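Local coordinates for protein thiosulfate sulfurtransferase YnjE (Escherichia coli, PDB 2WLR) that catalyses the transfer of sulfur from thiosulfate to cyanide, giving thiocyanate and sulfite, as a periplasmic monomer built of rhodanese domains, at residues 30-35 against 338-343; 123-128 against 378-383. All blocks are in the same frame, centred on the assembly; numbering follows the deposited sequence.

Contact 1: 30-35 against 338-343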
ATOM      1  N   PHE A  30      -3.789  -7.067  11.245  1.00  6.52           N
ATOM      2  CA  PHE A  30      -4.013  -8.456  11.670  1.00  6.85           C
ATOM      3  C   PHE A  30      -4.709  -9.240  10.564  1.00  6.62           C
ATOM      4  O   PHE A  30      -4.374 -10.388  10.304  1.00  7.89           O
ATOM      5  CB  PHE A  30      -4.743  -8.509  13.010  1.00  7.86           C
ATOM      6  CG  PHE A  30      -4.060  -7.720  14.098  1.00  8.89           C
ATOM      7  CD1 PHE A  30      -2.730  -7.932  14.379  1.00  9.68           C
ATOM      8  CD2 PHE A  30      -4.734  -6.736  14.771  1.00 15.31           C
ATOM      9  CE1 PHE A  30      -2.074  -7.193  15.349  1.00 10.36           C
ATOM     10  CE2 PHE A  30      -4.095  -5.999  15.761  1.00 17.41           C
ATOM     11  CZ  PHE A  30      -2.766  -6.227  16.039  1.00 14.81           C
ATOM     12  N   TYR A  31      -5.670  -8.637   9.918  1.00  6.29           N
ATOM     13  CA  TYR A  31      -6.289  -9.234   8.737  1.00  6.25           C
ATOM     14  C   TYR A  31      -5.216  -9.604   7.711  1.00  7.36           C
ATOM     15  O   TYR A  31      -5.264 -10.665   7.118  1.00  7.84           O
ATOM     16  CB  TYR A  31      -7.293  -8.244   8.132  1.00  6.76           C
ATOM     17  CG  TYR A  31      -7.965  -8.672   6.854  1.00  6.23           C
ATOM     18  CD1 TYR A  31      -9.067  -9.481   6.839  1.00  6.27           C
ATOM     19  CD2 TYR A  31      -7.473  -8.247   5.649  1.00  6.95           C
ATOM     20  CE1 TYR A  31      -9.691  -9.840   5.687  1.00  6.27           C
ATOM     21  CE2 TYR A  31      -8.098  -8.621   4.460  1.00  6.54           C
ATOM     22  CZ  TYR A  31      -9.190  -9.407   4.499  1.00  6.73           C
ATOM     23  OH  TYR A  31      -9.822  -9.792   3.323  1.00  8.49           O
ATOM     24  N   ASN A  32      -4.254  -8.710   7.496  1.00  6.83           N
ATOM     25  CA  ASN A  32      -3.216  -8.932   6.493  1.00  6.61           C
ATOM     26  C   ASN A  32      -2.285 -10.098   6.822  1.00  7.38           C
ATOM     27  O   ASN A  32      -1.632 -10.650   5.935  1.00  8.29           O
ATOM     28  CB  ASN A  32      -2.370  -7.679   6.275  1.00  7.27           C
ATOM     29  CG  ASN A  32      -3.125  -6.536   5.631  1.00  8.45           C
ATOM     30  OD1 ASN A  32      -4.165  -6.733   4.986  1.00  8.40           O
ATOM     31  ND2 ASN A  32      -2.533  -5.353   5.698  1.00  9.60           N
ATOM     32  N   GLY A  33      -2.154 -10.415   8.105  1.00  6.83           N
ATOM     33  CA  GLY A  33      -1.263 -11.503   8.512  1.00  5.65           C
ATOM     34  C   GLY A  33      -0.438 -11.273   9.755  1.00  6.15           C
ATOM     35  O   GLY A  33       0.098 -12.237  10.287  1.00  7.97           O
ATOM     36  N   TRP A  34      -0.317 -10.062  10.257  1.00  5.93           N
ATOM     37  CA  TRP A  34       0.444  -9.855  11.488  1.00  6.27           C
ATOM     38  C   TRP A  34      -0.247 -10.617  12.613  1.00  7.88           C
ATOM     39  O   TRP A  34      -1.424 -10.462  12.858  1.00  8.68           O
ATOM     40  CB  TRP A  34       0.534  -8.403  11.859  1.00  6.80           C
ATOM     41  CG  TRP A  34       1.441  -7.652  10.963  1.00  7.22           C
ATOM     42  CD1 TRP A  34       1.080  -6.824   9.931  1.00  7.12           C
ATOM     43  CD2 TRP A  34       2.875  -7.658  10.980  1.00  8.50           C
ATOM     44  NE1 TRP A  34       2.174  -6.354   9.316  1.00  6.93           N
ATOM     45  CE2 TRP A  34       3.299  -6.794   9.960  1.00  7.80           C
ATOM     46  CE3 TRP A  34       3.841  -8.274  11.781  1.00  8.61           C
ATOM     47  CZ2 TRP A  34       4.644  -6.555   9.685  1.00  9.11           C
ATOM     48  CZ3 TRP A  34       5.157  -8.051  11.508  1.00  8.40           C
ATOM     49  CH2 TRP A  34       5.563  -7.162  10.500  1.00  9.18           C
ATOM     50  N   PRO A  35       0.513 -11.467  13.329  1.00  7.87           N
ATOM     51  CA  PRO A  35      -0.120 -12.110  14.481  1.00  9.18           C
ATOM     52  C   PRO A  35      -0.377 -11.128  15.635  1.00  8.91           C
ATOM     53  O   PRO A  35       0.369 -10.172  15.827  1.00  9.53           O
ATOM     54  CB  PRO A  35       0.896 -13.191  14.871  1.00  9.16           C
ATOM     55  CG  PRO A  35       1.885 -13.272  13.781  1.00 11.72           C
ATOM     56  CD  PRO A  35       1.858 -11.976  13.047  1.00  9.02           C
ATOM     57  N   GLY A 338      -6.425   5.157   6.360  1.00  9.09           N
ATOM     58  CA  GLY A 338      -5.280   5.432   5.534  1.00  8.53           C
ATOM     59  C   GLY A 338      -4.417   4.228   5.178  1.00  8.20           C
ATOM     60  O   GLY A 338      -3.518   4.343   4.377  1.00  9.30           O
ATOM     61  N   THR A 339      -4.739   3.081   5.763  1.00  8.57           N
ATOM     62  CA  THR A 339      -4.019   1.846   5.503  1.00  7.62           C
ATOM     63  C   THR A 339      -4.411   1.223   4.178  1.00  8.36           C
ATOM     64  O   THR A 339      -5.428   1.570   3.615  1.00  9.82           O
ATOM     65  CB  THR A 339      -4.250   0.838   6.662  1.00  7.99           C
ATOM     66  OG1 THR A 339      -5.645   0.511   6.774  1.00  8.30           O
ATOM     67  CG2 THR A 339      -3.702   1.396   7.972  1.00  8.56           C
HETATM   68  N   MSE A 340      -3.610   0.282   3.694  1.00  7.37           N
HETATM   69  CA  MSE A 340      -3.858  -0.363   2.412  1.00  7.81           C
HETATM   70  C   MSE A 340      -5.142  -1.145   2.455  1.00  7.71           C
HETATM   71  O   MSE A 340      -5.352  -2.009   3.338  1.00  6.99           O
HETATM   72  CB  MSE A 340      -2.693  -1.303   2.035  1.00  8.29           C
HETATM   73  CG  MSE A 340      -2.813  -1.859   0.618  1.00  8.73           C
HETATM   74 SE   MSE A 340      -1.751  -3.418   0.308  1.00 12.56          SE
HETATM   75  CE  MSE A 340      -2.841  -4.636   1.328  1.00 16.11           C
ATOM     76  N   ARG A 341      -6.019  -0.917   1.462  1.00  8.01           N
ATOM     77  CA  ARG A 341      -7.242  -1.715   1.300  1.00  9.68           C
ATOM     78  C   ARG A 341      -6.924  -3.182   1.075  1.00  8.44           C
ATOM     79  O   ARG A 341      -5.814  -3.518   0.653  1.00  8.86           O
ATOM     80  CB  ARG A 341      -8.060  -1.219   0.114  1.00 11.11           C
ATOM     81  CG  ARG A 341      -8.740   0.090   0.368  1.00 14.60           C
ATOM     82  CD  ARG A 341      -9.495   0.493  -0.884  1.00 18.18           C
ATOM     83  NE  ARG A 341     -10.675  -0.331  -1.083  1.00 18.58           N
ATOM     84  CZ  ARG A 341     -11.358  -0.419  -2.216  1.00 18.65           C
ATOM     85  NH1 ARG A 341     -10.971   0.252  -3.301  1.00 18.34           N
ATOM     86  NH2 ARG A 341     -12.443  -1.179  -2.263  1.00 20.50           N
ATOM     87  N   SER A 342      -7.891  -4.057   1.338  1.00  8.11           N
ATOM     88  CA  SER A 342      -7.641  -5.491   1.219  1.00  9.23           C
ATOM     89  C   SER A 342      -7.133  -5.893  -0.159  1.00  9.33           C
ATOM     90  O   SER A 342      -7.580  -5.367  -1.193  1.00  9.53           O
ATOM     91  CB  SER A 342      -8.865  -6.296   1.611  1.00 10.07           C
ATOM     92  OG  SER A 342      -9.603  -6.727   0.524  1.00 15.97           O
ATOM     93  N   ALA A 343      -6.255  -6.886  -0.160  1.00  9.72           N
ATOM     94  CA  ALA A 343      -5.674  -7.386  -1.387  1.00  9.33           C
ATOM     95  C   ALA A 343      -6.754  -7.879  -2.325  1.00  9.06           C
ATOM     96  O   ALA A 343      -6.652  -7.666  -3.524  1.00  9.25           O
ATOM     97  CB  ALA A 343      -4.735  -8.508  -1.086  1.00  9.87           C
TER
HETATM   98  O   HOH W   1      -5.851  -4.824   3.969  1.00  7.25           O
HETATM   99  O   HOH W   2      -3.721  -2.652   5.457  1.00  8.01           O
HETATM  100  O   HOH W   3      -5.003  -7.758   2.417  1.00 11.85           O
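Y31 and S342 touch directly, whereas N32 reaches the segment 338-343 chiefly through water. With CG of Y31 anti to the backbone N (chi1 176°), the ring is carried from the helix toward S342. From CB the chain runs through CG to the ring, whose CE2 lies 3.8 Å from S342 CB, an oblique approach. Farther out, OH stands 4.0 Å from the same CB, and its hydrogen bond goes to the backbone O of A48. H44 stacks on the ring. S342 is the N-cap of helix 343-351, its OG accepting from the backbone N of D345, and its CB makes the contact with the tyrosine.

Three waters lie between the amide of N32 and the backbone across from it. Water 3 is the definite bridge, donating to OD1 of N32 and accepting from the backbone N of A343 at 3.0 Å. OD1 is also 2.7 Å from water 1, and that water is 2.9 Å from the carbonyl O of M340. Water 2 accepts from ND2 of N32 at 3.0 Å and lies within hydrogen-bonding distance of the same M340 O.

The contact is buried: helix 28-32 of the first rhodanese domain, ending in a Schellman motif at G33, faces the loop that leads into helix 343-351 of the third, and strand 125-126 meets both W34 and M340.

Contact 2: 123-128 against 378-383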
ATOM      1  N   GLU A 123       4.688  -8.753   6.015  1.00  9.70           N
ATOM      2  CA  GLU A 123       5.713  -8.170   6.857  1.00  9.61           C
ATOM      3  C   GLU A 123       6.356  -6.934   6.251  1.00  8.59           C
ATOM      4  O   GLU A 123       7.050  -6.201   6.940  1.00  8.43           O
ATOM      5  CB  GLU A 123       6.770  -9.230   7.199  1.00 10.66           C
ATOM      6  CG  GLU A 123       7.747  -9.609   6.113  1.00 13.10           C
ATOM      7  CD  GLU A 123       7.162 -10.484   5.013  1.00 15.13           C
ATOM      8  OE1 GLU A 123       6.086 -11.094   5.194  1.00 17.44           O
ATOM      9  OE2 GLU A 123       7.830 -10.599   3.960  1.00 21.90           O
ATOM     10  N   GLN A 124       6.105  -6.701   4.975  1.00  8.60           N
ATOM     11  CA  GLN A 124       6.575  -5.469   4.320  1.00  8.86           C
ATOM     12  C   GLN A 124       5.778  -4.256   4.656  1.00  8.73           C
ATOM     13  O   GLN A 124       6.221  -3.143   4.371  1.00  9.79           O
ATOM     14  CB  GLN A 124       6.578  -5.648   2.817  1.00  8.05           C
ATOM     15  CG  GLN A 124       7.632  -6.676   2.336  1.00  8.41           C
ATOM     16  CD  GLN A 124       7.413  -7.172   0.925  1.00  8.99           C
ATOM     17  OE1 GLN A 124       6.485  -6.779   0.211  1.00  9.54           O
ATOM     18  NE2 GLN A 124       8.318  -8.045   0.485  1.00 10.06           N
ATOM     19  N   LEU A 125       4.578  -4.434   5.192  1.00  8.33           N
ATOM     20  CA  LEU A 125       3.658  -3.338   5.542  1.00  9.48           C
ATOM     21  C   LEU A 125       3.475  -3.383   7.025  1.00  8.94           C
ATOM     22  O   LEU A 125       2.561  -4.020   7.551  1.00  9.48           O
ATOM     23  CB  LEU A 125       2.303  -3.479   4.819  1.00 10.30           C
ATOM     24  CG  LEU A 125       2.381  -3.269   3.317  1.00 15.07           C
ATOM     25  CD1 LEU A 125       1.070  -3.646   2.668  1.00 17.34           C
ATOM     26  CD2 LEU A 125       2.725  -1.850   2.920  1.00 18.69           C
ATOM     27  N   VAL A 126       4.355  -2.690   7.730  1.00  8.93           N
ATOM     28  CA  VAL A 126       4.328  -2.729   9.194  1.00  8.90           C
ATOM     29  C   VAL A 126       3.294  -1.758   9.802  1.00  8.93           C
ATOM     30  O   VAL A 126       2.677  -0.951   9.100  1.00  8.62           O
ATOM     31  CB  VAL A 126       5.735  -2.496   9.780  1.00  8.74           C
ATOM     32  CG1 VAL A 126       6.761  -3.415   9.065  1.00 10.45           C
ATOM     33  CG2 VAL A 126       6.134  -0.996   9.683  1.00 10.77           C
ATOM     34  N   TYR A 127       3.111  -1.825  11.111  1.00  8.12           N
ATOM     35  CA  TYR A 127       2.129  -1.028  11.815  1.00  8.71           C
ATOM     36  C   TYR A 127       2.770  -0.447  13.091  1.00  9.43           C
ATOM     37  O   TYR A 127       3.852  -0.908  13.507  1.00  9.86           O
ATOM     38  CB  TYR A 127       0.886  -1.875  12.091  1.00  9.11           C
ATOM     39  CG  TYR A 127       1.073  -3.030  13.042  1.00  9.39           C
ATOM     40  CD1 TYR A 127       1.629  -4.232  12.633  1.00  9.36           C
ATOM     41  CD2 TYR A 127       0.668  -2.917  14.367  1.00 10.58           C
ATOM     42  CE1 TYR A 127       1.761  -5.277  13.506  1.00  9.55           C
ATOM     43  CE2 TYR A 127       0.823  -3.980  15.261  1.00 10.23           C
ATOM     44  CZ  TYR A 127       1.367  -5.143  14.822  1.00 10.63           C
ATOM     45  OH  TYR A 127       1.484  -6.165  15.743  1.00 13.47           O
ATOM     46  N   PRO A 128       2.131   0.560  13.714  1.00 10.09           N
ATOM     47  CA  PRO A 128       2.850   1.319  14.756  1.00 10.09           C
ATOM     48  C   PRO A 128       3.350   0.523  15.951  1.00 11.24           C
ATOM     49  O   PRO A 128       4.526   0.641  16.326  1.00 10.97           O
ATOM     50  CB  PRO A 128       1.839   2.403  15.158  1.00 10.64           C
ATOM     51  CG  PRO A 128       1.081   2.643  13.905  1.00 10.59           C
ATOM     52  CD  PRO A 128       0.911   1.254  13.311  1.00 11.48           C
ATOM     53  N   ALA A 378       1.476  -4.089  -4.575  1.00  7.48           N
ATOM     54  CA  ALA A 378       1.526  -5.295  -5.410  1.00  8.01           C
ATOM     55  C   ALA A 378       2.643  -6.235  -4.986  1.00  8.76           C
ATOM     56  O   ALA A 378       2.479  -7.423  -4.982  1.00  9.25           O
ATOM     57  CB  ALA A 378       1.721  -4.889  -6.882  1.00  8.69           C
ATOM     58  N   ARG A 379       3.792  -5.676  -4.595  1.00  8.23           N
ATOM     59  CA  ARG A 379       4.893  -6.460  -4.061  1.00  9.56           C
ATOM     60  C   ARG A 379       4.464  -7.224  -2.794  1.00  8.99           C
ATOM     61  O   ARG A 379       4.680  -8.443  -2.687  1.00 10.13           O
ATOM     62  CB  ARG A 379       6.066  -5.533  -3.772  1.00  9.44           C
ATOM     63  CG  ARG A 379       7.268  -6.216  -3.144  1.00 11.48           C
ATOM     64  CD  ARG A 379       8.363  -5.207  -2.861  1.00 11.74           C
ATOM     65  NE  ARG A 379       9.485  -5.710  -2.058  1.00 12.68           N
ATOM     66  CZ  ARG A 379       9.780  -5.344  -0.815  1.00 11.51           C
ATOM     67  NH1 ARG A 379       9.009  -4.530  -0.108  1.00 10.62           N
ATOM     68  NH2 ARG A 379      10.859  -5.868  -0.233  1.00 14.60           N
ATOM     69  N   ALA A 380       3.792  -6.535  -1.860  1.00  8.70           N
ATOM     70  CA  ALA A 380       3.303  -7.146  -0.608  1.00  8.69           C
ATOM     71  C   ALA A 380       2.236  -8.210  -0.909  1.00  8.61           C
ATOM     72  O   ALA A 380       2.100  -9.230  -0.205  1.00  9.42           O
ATOM     73  CB  ALA A 380       2.745  -6.061   0.293  1.00  9.96           C
HETATM   74  N   MSE A 381       1.496  -7.993  -1.989  1.00  8.80           N
HETATM   75  CA  MSE A 381       0.470  -8.915  -2.471  1.00 10.08           C
HETATM   76  C   MSE A 381       1.043 -10.134  -3.173  1.00 10.34           C
HETATM   77  O   MSE A 381       0.282 -11.023  -3.582  1.00 11.55           O
HETATM   78  CB  MSE A 381      -0.473  -8.178  -3.419  1.00 10.34           C
HETATM   79  CG  MSE A 381      -1.421  -7.269  -2.700  1.00 11.32           C
HETATM   80 SE   MSE A 381      -2.247  -5.866  -3.820  1.00 14.37          SE
HETATM   81  CE  MSE A 381      -3.314  -6.828  -5.056  1.00  7.74           C
ATOM     82  N   GLY A 382       2.357 -10.151  -3.397  1.00 11.05           N
ATOM     83  CA  GLY A 382       3.022 -11.298  -3.979  1.00 11.18           C
ATOM     84  C   GLY A 382       3.018 -11.304  -5.490  1.00 11.68           C
ATOM     85  O   GLY A 382       3.305 -12.337  -6.094  1.00 13.11           O
ATOM     86  N   TRP A 383       2.730 -10.169  -6.133  1.00 11.03           N
ATOM     87  CA  TRP A 383       2.773 -10.126  -7.586  1.00 11.26           C
ATOM     88  C   TRP A 383       4.244 -10.199  -7.996  1.00 12.18           C
ATOM     89  O   TRP A 383       5.057  -9.432  -7.492  1.00 12.95           O
ATOM     90  CB  TRP A 383       2.109  -8.847  -8.101  1.00 10.41           C
ATOM     91  CG  TRP A 383       0.634  -8.882  -7.994  1.00  8.84           C
ATOM     92  CD1 TRP A 383      -0.118  -9.486  -7.022  1.00 12.17           C
ATOM     93  CD2 TRP A 383      -0.283  -8.385  -8.965  1.00  9.43           C
ATOM     94  NE1 TRP A 383      -1.456  -9.357  -7.328  1.00 10.95           N
ATOM     95  CE2 TRP A 383      -1.583  -8.678  -8.511  1.00 11.31           C
ATOM     96  CE3 TRP A 383      -0.130  -7.689 -10.162  1.00  9.38           C
ATOM     97  CZ2 TRP A 383      -2.728  -8.315  -9.236  1.00 11.11           C
ATOM     98  CZ3 TRP A 383      -1.259  -7.334 -10.892  1.00  9.91           C
ATOM     99  CH2 TRP A 383      -2.546  -7.645 -10.427  1.00 10.73           C
TER
HETATM  100  O   HOH W   4       6.171  -4.115  -0.365  1.00 10.06           O
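R379 NH1 is gripped twice: it donates to the backbone O of V231 and, at 2.9 Å, to water 4. That water in turn donates to OE1 of Q124 at 2.7 Å, closing a small bridge between the two side chains. The amide of Q124 lies flat over one face of the R379 guanidinium, the planes only 2° apart and the two chains crossing at about a right angle. NE2 of Q124 sits over the centre of the group, 3.3 Å from CZ of R379, while CD of Q124 is 3.3 Å from NH1. This is a stack without a direct hydrogen bond, so water 4 supplies the polar link. R379 reaches it with CG anti to the backbone N (chi1 177°) and its chain extended as far as NE, while Q124, extended beyond CG, brings OE1 to 3.3 Å from CA of A380.

Replacing R379 with an alanine would probably take this donor from the V231 carbonyl and water 4 and uncover one face of the Q124 amide.

Beside this polar pair, CD1 of L125 packs on CB of A380 at 3.8 Å, an apolar contact between buried residues. The backbones of A380 and H121 are also hydrogen-bonded. The C-terminal end of helix 369-380, closed by a Schellman motif at G382, thus abuts edge strand 125-126 of the second domain's parallel sheet. Strand 231-234 lies next to that strand and pairs with it through L233, and on the far side of the helix end M381 packs against helix 343-351.

How the contacts relate
From the N terminus the chain passes 30-35, then 123-128, then 338-343 and finally 378-383. Contact 1 closes a loop of 302 intervening residues and contact 2 one of 249; the second opens inside the first and shuts beyond it, so the two cross rather than nest. Contact 1 ties the first rhodanese domain to the third, and contact 2 joins the edge of the second domain's sheet to the third. Their centres are 8 Å apart and they touch: W34 NE1 is 3.0 Å from L125 O, a probable hydrogen bond, and M340 SE packs on L125 CD1. The three domains therefore converge around L125.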